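Local coordinates for acyl-CoA dehydrogenase (Bacillus subtilis, PDB 5LNX), which uses FAD to oxidise saturated acyl-CoA thioesters to 2,3-dehydroacyl-CoA, passing the electrons on to an acceptor, at residues A248-A252 against A321-A325. Sequence-based numbering, arbitrary orientation.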
loop_
_atom_site.group_PDB
_atom_site.type_symbol
_atom_site.label_atom_id
_atom_site.label_comp_id
_atom_site.label_asym_id
_atom_site.label_seq_id
_atom_site.Cartn_x
_atom_site.Cartn_y
_atom_site.Cartn_z
ATOM N N ALA D 248 18.652 5.286 5.822
ATOM C CA ALA D 248 17.212 5.388 5.493
ATOM C C ALA D 248 16.371 5.876 6.682
ATOM O O ALA D 248 15.345 6.530 6.509
ATOM C CB ALA D 248 16.687 4.042 5.036
ATOM N N LEU D 249 16.814 5.491 7.876
ATOM C CA LEU D 249 16.174 5.834 9.127
ATOM C C LEU D 249 16.301 7.345 9.365
ATOM O O LEU D 249 15.301 8.067 9.476
ATOM C CB LEU D 249 16.833 5.050 10.272
ATOM C CG LEU D 249 16.281 5.263 11.690
ATOM C CD1 LEU D 249 14.783 4.971 11.766
ATOM C CD2 LEU D 249 17.039 4.402 12.688
ATOM N N GLY D 250 17.547 7.813 9.376
ATOM C CA GLY D 250 17.869 9.243 9.485
ATOM C C GLY D 250 17.097 10.064 8.467
ATOM O O GLY D 250 16.468 11.066 8.801
ATOM N N ILE D 251 17.145 9.644 7.207
ATOM C CA ILE D 251 16.345 10.323 6.170
ATOM C C ILE D 251 14.891 10.470 6.644
ATOM O O ILE D 251 14.298 11.524 6.518
ATOM C CB ILE D 251 16.359 9.568 4.838
ATOM C CG1 ILE D 251 17.694 9.755 4.137
ATOM C CG2 ILE D 251 15.256 10.082 3.926
ATOM C CD1 ILE D 251 17.945 8.762 3.013
ATOM N N ALA D 252 14.328 9.374 7.151
ATOM C CA ALA D 252 12.894 9.297 7.439
ATOM C C ALA D 252 12.527 10.184 8.639
ATOM O O ALA D 252 11.443 10.764 8.696
ATOM C CB ALA D 252 12.488 7.872 7.720
ATOM N N ALA D 321 13.422 0.103 6.342
ATOM C CA ALA D 321 13.806 1.511 6.499
ATOM C C ALA D 321 13.802 2.233 5.157
ATOM O O ALA D 321 13.217 3.312 5.025
ATOM C CB ALA D 321 15.165 1.613 7.165
ATOM N N SER D 322 14.377 1.596 4.145
ATOM C CA SER D 322 14.459 2.186 2.798
ATOM C C SER D 322 13.070 2.513 2.251
ATOM O O SER D 322 12.801 3.632 1.844
ATOM C CB SER D 322 15.237 1.270 1.823
ATOM O OG SER D 322 14.646 -0.013 1.660
ATOM N N ASP D 323 12.203 1.524 2.220
ATOM C CA ASP D 323 10.838 1.700 1.705
ATOM C C ASP D 323 10.066 2.721 2.524
ATOM O O ASP D 323 9.298 3.506 1.997
ATOM C CB ASP D 323 10.066 0.366 1.728
ATOM C CG ASP D 323 10.541 -0.603 0.659
ATOM O OD1 ASP D 323 11.410 -0.218 -0.141
ATOM O OD2 ASP D 323 10.017 -1.732 0.602
ATOM N N ALA D 324 10.233 2.631 3.830
ATOM C CA ALA D 324 9.586 3.547 4.777
ATOM C C ALA D 324 10.017 4.976 4.507
ATOM O O ALA D 324 9.240 5.920 4.630
ATOM C CB ALA D 324 9.911 3.149 6.223
ATOM N N ALA D 325 11.280 5.116 4.162
ATOM C CA ALA D 325 11.897 6.428 3.969
ATOM C C ALA D 325 11.384 7.086 2.698
ATOM O O ALA D 325 11.013 8.258 2.687
ATOM C CB ALA D 325 13.411 6.279 3.925
#
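Ala248 points its methyl at the backbone of 321-325. Ala248 CB lies 3.4 Å from Ala321 C and 3.5 Å from Ser322 N, so it sits against the peptide link joining these two residues. The methyl of Ala321 points back across the contact, and its CB is 3.6 Å from Ala248 CB. One helical turn later, Ala325 also points its methyl at 248-252. Its CB reaches the carbonyl of Ala248, close to the O that accepts the backbone hydrogen bond from Ala252 N. Ala252 CB then faces the backbone of Ala325, 4.1 Å from its CA. The two segments belong to helices 229-265 and 311-326 of the mainly helical C-terminal domain of the acyl-CoA dehydrogenase fold. They run nearly parallel, at 24°, with axes 8.3 Å apart. The small alanine side chains are consistent with this close approach, and no hydrogen bond crosses it. Ile251 adds a lighter contact: its CG2 branch lies 4.2 Å from Ala325 CB, and its side chain also packs on Thr357. The CB of Leu249 points away from 321-325, and its side chain packs on Ala293 and Tyr298 of helix 277-305. Ser322 CB also points away, its OG hydrogen-bonded to Lys318 O and Asn364 ND2.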